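Local coordinates for protein glycosyl hydrolase 25 (Streptococcus pneumoniae, PDB 4FF5) that probably hydrolyses bacterial cell-wall peptidoglycan, as family 25 lysozymes do, and acts as a virulence factor in pneumococcal invasion of host cells, at residues V80-S84 against N98-Y104; S149-V155 against N181-G187. All coordinates share one frame. Residue numbers count along the deposited sequence, not the author numbering.

Interaction 1. Residues V80-S84 against N98-Y104; sequences VRVHS and NGIDKAY. With EDO (1,2-ethanediol), chain C.
Strand residues Val80-Ser84 are met by the loop Asn98-Tyr104 running in the opposite sense, with Val82 level with Asp101, His83 with Ile100 (CA-CA 4.8 Å) and Ser84 with Gly99. His83 and Ile100 form a single bridge, flanked by two backbone hydrogen bonds: Asp101 N to Val82 O (2.9 Å) and Ser84 N to Gly99 O (2.8 Å). The strand bends at Val82 (phi/psi -110/-36), whereas Gly99 takes a positive phi (94/-13). A CB on Gly99 would lie 2.4 Å from Ser84 O and 2.5 Å from His83 NE2, so the absence of a side chain is what permits this approach; its CA covers one face of the His83 ring in a CH-pi contact. Beside it, Asn98 OD1 accepts from Ile100 N at 3.0 Å, an Asx turn.

The charged contact is a salt bridge. Arg81 (chi1 t, chi2 t, chi3 p) brings NE to 2.7 Å from Asp101 OD2, an oxygen that also accepts from Gly59 N. Asp101 (chi1 t) uses OD1 to take the hydrogen bond of Ala103 N at 2.8 Å, capping the turn into helix 104-112. A water bridges Arg81 O and Asp101 OD1, weakly to the latter.

Apolar packing centres on Tyr104 (chi1 p): Val82 CG1 sits 4.2 Å from its ring centroid, 15° off the normal, and Val80 CG1 is 3.9 Å from Tyr104 CB. Val82 and Tyr104 also touch Ala142 of helix 129-143. Together these features describe a TIM-barrel beta-alpha loop that folds back along the C-terminal half of its own strand before entering the following helix.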
loop_
_atom_site.group_PDB
_atom_site.type_symbol
_atom_site.label_atom_id
_atom_site.label_comp_id
_atom_site.label_asym_id
_atom_site.label_seq_id
_atom_site.Cartn_x
_atom_site.Cartn_y
_atom_site.Cartn_z
ATOM N N VAL A 80 -1.193 4.425 2.014
ATOM C CA VAL A 80 -1.193 4.728 3.467
ATOM C C VAL A 80 -1.694 3.524 4.293
ATOM O O VAL A 80 -2.717 2.923 3.956
ATOM C CB VAL A 80 -2.073 5.985 3.752
ATOM C CG1 VAL A 80 -2.250 6.228 5.258
ATOM C CG2 VAL A 80 -1.444 7.225 3.115
ATOM N N ARG A 81 -0.999 3.181 5.371
ATOM C CA ARG A 81 -1.424 2.059 6.207
ATOM C C ARG A 81 -2.613 2.455 7.067
ATOM O O ARG A 81 -2.565 3.483 7.735
ATOM C CB ARG A 81 -0.313 1.595 7.132
ATOM C CG ARG A 81 -0.644 0.252 7.764
ATOM C CD ARG A 81 0.455 -0.216 8.701
ATOM N NE ARG A 81 0.469 0.518 9.975
ATOM C CZ ARG A 81 1.205 0.175 11.032
ATOM N NH1 ARG A 81 1.967 -0.909 10.986
ATOM N NH2 ARG A 81 1.177 0.909 12.149
ATOM N N VAL A 82 -3.667 1.644 7.036
ATOM C CA VAL A 82 -4.871 1.889 7.861
ATOM C C VAL A 82 -4.999 0.847 8.992
ATOM O O VAL A 82 -5.428 1.152 10.120
ATOM C CB VAL A 82 -6.127 1.966 6.949
ATOM C CG1 VAL A 82 -7.434 2.092 7.742
ATOM C CG2 VAL A 82 -5.989 3.162 6.015
ATOM N N HIS A 83 -4.604 -0.392 8.700
ATOM C CA HIS A 83 -4.726 -1.454 9.679
ATOM C C HIS A 83 -3.481 -2.299 9.744
ATOM O O HIS A 83 -2.886 -2.628 8.715
ATOM C CB HIS A 83 -5.933 -2.313 9.306
ATOM C CG HIS A 83 -6.426 -3.213 10.411
ATOM N ND1 HIS A 83 -6.109 -4.509 10.481
ATOM C CD2 HIS A 83 -7.242 -2.953 11.509
ATOM C CE1 HIS A 83 -6.693 -5.066 11.551
ATOM N NE2 HIS A 83 -7.379 -4.112 12.189
ATOM N N SER A 84 -3.065 -2.655 10.951
ATOM C CA SER A 84 -2.269 -3.879 11.092
ATOM C C SER A 84 -2.959 -4.969 11.898
ATOM O O SER A 84 -3.503 -4.727 12.991
ATOM C CB SER A 84 -0.907 -3.603 11.690
ATOM O OG SER A 84 -0.339 -4.865 12.010
ATOM N N ASN A 98 -6.224 -2.558 18.601
ATOM C CA ASN A 98 -7.193 -3.184 17.694
ATOM C C ASN A 98 -6.729 -3.149 16.220
ATOM O O ASN A 98 -7.474 -3.521 15.320
ATOM C CB ASN A 98 -8.570 -2.534 17.827
ATOM C CG ASN A 98 -8.636 -1.167 17.167
ATOM O OD1 ASN A 98 -7.604 -0.543 16.879
ATOM N ND2 ASN A 98 -9.852 -0.685 16.939
ATOM N N GLY A 99 -5.506 -2.696 16.000
ATOM C CA GLY A 99 -4.911 -2.660 14.664
ATOM C C GLY A 99 -5.043 -1.361 13.899
ATOM O O GLY A 99 -4.345 -1.155 12.885
ATOM N N ILE A 100 -5.902 -0.460 14.369
ATOM C CA ILE A 100 -6.044 0.842 13.720
ATOM C C ILE A 100 -4.739 1.658 13.792
ATOM O O ILE A 100 -4.179 1.882 14.874
ATOM C CB ILE A 100 -7.272 1.616 14.257
ATOM C CG1 ILE A 100 -8.570 0.893 13.840
ATOM C CG2 ILE A 100 -7.264 3.072 13.785
ATOM C CD1 ILE A 100 -8.843 0.887 12.331
ATOM N N ASP A 101 -4.261 2.080 12.620
ATOM C CA ASP A 101 -3.058 2.895 12.514
ATOM C C ASP A 101 -3.282 4.285 13.153
ATOM O O ASP A 101 -4.348 4.899 12.990
ATOM C CB ASP A 101 -2.649 3.013 11.036
ATOM C CG ASP A 101 -1.326 3.743 10.845
ATOM O OD1 ASP A 101 -1.336 4.981 10.922
ATOM O OD2 ASP A 101 -0.285 3.080 10.589
ATOM N N LYS A 102 -2.281 4.769 13.875
ATOM C CA LYS A 102 -2.407 6.053 14.607
ATOM C C LYS A 102 -2.250 7.329 13.757
ATOM O O LYS A 102 -2.545 8.423 14.241
ATOM C CB LYS A 102 -1.476 6.077 15.829
ATOM C CG LYS A 102 -1.979 5.199 16.967
ATOM C CD LYS A 102 -1.045 5.249 18.166
ATOM C CE LYS A 102 -1.647 4.487 19.329
ATOM N NZ LYS A 102 -0.662 4.436 20.437
ATOM N N ALA A 103 -1.807 7.202 12.502
ATOM C CA ALA A 103 -1.570 8.376 11.660
ATOM C C ALA A 103 -2.417 8.459 10.384
ATOM O O ALA A 103 -2.396 9.492 9.720
ATOM C CB ALA A 103 -0.084 8.498 11.303
ATOM N N TYR A 104 -3.165 7.400 10.046
ATOM C CA TYR A 104 -3.750 7.310 8.695
ATOM C C TYR A 104 -4.652 8.495 8.298
ATOM O O TYR A 104 -4.601 8.946 7.157
ATOM C CB TYR A 104 -4.459 5.957 8.463
ATOM C CG TYR A 104 -5.853 5.885 9.047
ATOM C CD1 TYR A 104 -6.974 6.095 8.250
ATOM C CD2 TYR A 104 -6.046 5.623 10.402
ATOM C CE1 TYR A 104 -8.266 6.032 8.783
ATOM C CE2 TYR A 104 -7.320 5.566 10.943
ATOM C CZ TYR A 104 -8.422 5.770 10.144
ATOM O OH TYR A 104 -9.678 5.706 10.717
HETATM C C1 EDO C . -1.838 2.100 23.698
HETATM O O1 EDO C . -2.116 2.333 22.304
HETATM C C2 EDO C . -0.558 2.806 24.102
HETATM O O2 EDO C . -0.239 3.907 23.225
HETATM O O HOH W 1 -0.689 5.698 8.210
#

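Interaction 2. Residues S149-V155 against N181-G187; sequences SYYWLDV and NIGIYVG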
loop_
_atom_site.group_PDB
_atom_site.type_symbol
_atom_site.label_atom_id
_atom_site.label_comp_id
_atom_site.label_asym_id
_atom_site.label_seq_id
_atom_site.Cartn_x
_atom_site.Cartn_y
_atom_site.Cartn_z
ATOM N N SER A 149 -7.926 5.230 -3.707
ATOM C CA SER A 149 -7.807 4.793 -5.096
ATOM C C SER A 149 -7.652 3.273 -5.254
ATOM O O SER A 149 -7.855 2.746 -6.345
ATOM C CB SER A 149 -6.642 5.508 -5.774
ATOM O OG SER A 149 -5.397 4.982 -5.312
ATOM N N TYR A 150 -7.263 2.584 -4.175
ATOM C CA TYR A 150 -7.007 1.156 -4.214
ATOM C C TYR A 150 -6.934 0.642 -2.780
ATOM O O TYR A 150 -6.569 1.384 -1.874
ATOM C CB TYR A 150 -5.676 0.878 -4.923
ATOM C CG TYR A 150 -5.756 -0.138 -6.045
ATOM C CD1 TYR A 150 -5.950 0.275 -7.367
ATOM C CD2 TYR A 150 -5.633 -1.508 -5.788
ATOM C CE1 TYR A 150 -6.026 -0.651 -8.406
ATOM C CE2 TYR A 150 -5.703 -2.440 -6.819
ATOM C CZ TYR A 150 -5.894 -2.002 -8.126
ATOM O OH TYR A 150 -5.979 -2.919 -9.159
ATOM N N TYR A 151 -7.266 -0.623 -2.586
ATOM C CA TYR A 151 -7.073 -1.266 -1.294
ATOM C C TYR A 151 -6.033 -2.363 -1.465
ATOM O O TYR A 151 -6.163 -3.190 -2.359
ATOM C CB TYR A 151 -8.373 -1.906 -0.842
ATOM C CG TYR A 151 -9.470 -0.933 -0.536
ATOM C CD1 TYR A 151 -10.303 -0.425 -1.551
ATOM C CD2 TYR A 151 -9.720 -0.557 0.780
ATOM C CE1 TYR A 151 -11.338 0.470 -1.240
ATOM C CE2 TYR A 151 -10.746 0.330 1.095
ATOM C CZ TYR A 151 -11.553 0.835 0.091
ATOM O OH TYR A 151 -12.567 1.714 0.458
ATOM N N TRP A 152 -5.012 -2.368 -0.617
ATOM C CA TRP A 152 -3.924 -3.355 -0.723
ATOM C C TRP A 152 -3.819 -4.246 0.492
ATOM O O TRP A 152 -3.883 -3.769 1.643
ATOM C CB TRP A 152 -2.590 -2.626 -0.912
ATOM C CG TRP A 152 -2.440 -1.924 -2.245
ATOM C CD1 TRP A 152 -2.682 -0.590 -2.536
ATOM C CD2 TRP A 152 -2.001 -2.519 -3.511
ATOM N NE1 TRP A 152 -2.419 -0.318 -3.853
ATOM C CE2 TRP A 152 -2.015 -1.435 -4.500
ATOM C CE3 TRP A 152 -1.610 -3.801 -3.914
ATOM C CZ2 TRP A 152 -1.634 -1.637 -5.825
ATOM C CZ3 TRP A 152 -1.253 -3.995 -5.256
ATOM C CH2 TRP A 152 -1.249 -2.935 -6.181
ATOM N N LEU A 153 -3.608 -5.543 0.247
ATOM C CA LEU A 153 -3.353 -6.518 1.300
ATOM C C LEU A 153 -1.863 -6.732 1.385
ATOM O O LEU A 153 -1.260 -7.241 0.432
ATOM C CB LEU A 153 -4.027 -7.865 0.950
ATOM C CG LEU A 153 -5.510 -7.992 1.362
ATOM C CD1 LEU A 153 -6.397 -7.019 0.598
ATOM C CD2 LEU A 153 -5.965 -9.441 1.211
ATOM N N ASP A 154 -1.261 -6.308 2.491
ATOM C CA ASP A 154 0.175 -6.486 2.727
ATOM C C ASP A 154 0.365 -7.845 3.405
ATOM O O ASP A 154 0.039 -8.015 4.581
ATOM C CB ASP A 154 0.720 -5.311 3.568
ATOM C CG ASP A 154 2.103 -5.584 4.163
ATOM O OD1 ASP A 154 2.723 -6.615 3.855
ATOM O OD2 ASP A 154 2.546 -4.794 4.999
ATOM N N VAL A 155 0.857 -8.820 2.639
ATOM C CA VAL A 155 0.986 -10.188 3.121
ATOM C C VAL A 155 2.463 -10.507 3.328
ATOM O O VAL A 155 3.239 -10.503 2.362
ATOM C CB VAL A 155 0.376 -11.180 2.105
ATOM C CG1 VAL A 155 0.540 -12.618 2.586
ATOM C CG2 VAL A 155 -1.100 -10.852 1.884
ATOM N N ASN A 181 -11.116 -2.228 -6.185
ATOM C CA ASN A 181 -9.694 -2.286 -6.480
ATOM C C ASN A 181 -9.055 -2.949 -5.287
ATOM O O ASN A 181 -8.929 -2.331 -4.222
ATOM C CB ASN A 181 -9.138 -0.877 -6.717
ATOM C CG ASN A 181 -9.815 -0.171 -7.882
ATOM O OD1 ASN A 181 -10.416 -0.811 -8.753
ATOM N ND2 ASN A 181 -9.719 1.144 -7.907
ATOM N N ILE A 182 -8.726 -4.237 -5.440
ATOM C CA ILE A 182 -8.120 -5.002 -4.345
ATOM C C ILE A 182 -6.836 -5.674 -4.844
ATOM O O ILE A 182 -6.880 -6.627 -5.639
ATOM C CB ILE A 182 -9.053 -6.069 -3.742
ATOM C CG1 ILE A 182 -10.427 -5.487 -3.390
ATOM C CG2 ILE A 182 -8.451 -6.635 -2.463
ATOM C CD1 ILE A 182 -11.346 -6.552 -2.809
ATOM N N GLY A 183 -5.705 -5.166 -4.359
ATOM C CA GLY A 183 -4.414 -5.662 -4.811
ATOM C C GLY A 183 -3.711 -6.381 -3.694
ATOM O O GLY A 183 -4.094 -6.258 -2.521
ATOM N N ILE A 184 -2.684 -7.148 -4.049
ATOM C CA ILE A 184 -1.897 -7.871 -3.034
ATOM C C ILE A 184 -0.414 -7.475 -3.109
ATOM O O ILE A 184 0.166 -7.445 -4.166
ATOM C CB ILE A 184 -2.060 -9.425 -3.139
ATOM C CG1 ILE A 184 -1.212 -10.108 -2.045
ATOM C CG2 ILE A 184 -1.675 -9.917 -4.550
ATOM C CD1 ILE A 184 -1.476 -11.597 -1.875
ATOM N N TYR A 185 0.158 -7.124 -1.956
ATOM C CA TYR A 185 1.590 -6.982 -1.783
ATOM C C TYR A 185 2.148 -8.271 -1.153
ATOM O O TYR A 185 1.694 -8.715 -0.087
ATOM C CB TYR A 185 1.853 -5.769 -0.890
ATOM C CG TYR A 185 3.254 -5.595 -0.329
ATOM C CD1 TYR A 185 4.130 -4.678 -0.885
ATOM C CD2 TYR A 185 3.681 -6.327 0.789
ATOM C CE1 TYR A 185 5.391 -4.470 -0.334
ATOM C CE2 TYR A 185 4.944 -6.131 1.340
ATOM C CZ TYR A 185 5.790 -5.218 0.779
ATOM O OH TYR A 185 7.043 -5.034 1.347
ATOM N N VAL A 186 3.119 -8.880 -1.828
ATOM C CA VAL A 186 3.714 -10.124 -1.316
ATOM C C VAL A 186 5.110 -10.325 -1.920
ATOM O O VAL A 186 5.323 -10.035 -3.099
ATOM C CB VAL A 186 2.751 -11.333 -1.552
ATOM C CG1 VAL A 186 2.456 -11.581 -3.032
ATOM C CG2 VAL A 186 3.260 -12.603 -0.866
ATOM N N GLY A 187 6.058 -10.797 -1.113
ATOM C CA GLY A 187 7.402 -11.106 -1.641
ATOM C C GLY A 187 7.343 -12.372 -2.488
ATOM O O GLY A 187 6.438 -13.213 -2.321
HETATM O O HOH W 2 5.699 -11.202 1.641
#
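Five backbone hydrogen bonds alternate across these parallel strands, whose axes approach to 4.5 Å at 24°. Tyr151 N donates to Asn181 O (2.9 Å), Gly183 N to Tyr151 O (2.8 Å), Leu153 N to Gly183 O (2.9 Å), Tyr185 N to Leu153 O (2.8 Å) and Val155 N to Tyr185 O (2.9 Å). Thus the odd-numbered residues of 151-155 serve this neighbour, while Trp152 and Asp154 bond to strand 118-123 on the other edge. Beyond the last of these bonds, a water 2.7 Å from Val155 O and 2.8 Å from Gly187 N links the two, donating to the first and accepting from the second.

At the opposite end Asn181 ND2 reaches Ser149 O (2.9 Å) and also donates to Lys265 O, while Asn181 CB lies 3.3 Å from the Tyr150 ring centroid, over its face. Tyr150 OH bonds with Thr202 OG1, Ser149 OG with Leu262 O and Tyr185 OH with Gln230 OE1.

Side chains divide by face. Leu153 CD1 meets Ile182 CG2 at 3.7 Å and Val155 CG2 meets Ile184 CD1 at 3.9 Å, on the face that helix 163-177 covers. Trp152, Asp154 and Tyr185 point into the barrel; Trp152 CE3 is 3.3 Å from Gly183 C, and a CB on Gly183 would clash with Trp152 CZ3. Trp205 meets both Trp152 and Tyr185 edge-to-face.

Asp154 OD1 approaches Tyr185 CD2 (3.2 Å) and the like-charged Glu156. This Asp-x-Glu pattern at the C-terminal end of the fourth strand matches the position of the acidic pair in family 25 hydrolases, so the satisfied backbone ladder probably underlies one wall of the active site.

How the interactions relate
Both contacts belong to the same closed eight-stranded barrel and follow one another along the chain, interaction 1 closing before interaction 2 opens. Their centres lie 15 Å apart and their nearest atoms about 6 Å, without touching. Strand 118-123 stands between them, hydrogen-bonded to strand 77-84 on one edge and to strand 151-155 on the other. They represent different levels of construction: interaction 1 ties a beta-alpha loop to its own strand, whereas interaction 2 joins the consecutive strands 151-155 and 182-186 of a beta-alpha-beta unit connected through helix 163-177. Helix 129-143 also packs against both, through Tyr104 and Tyr151, so barrel wall and loop share an outer layer.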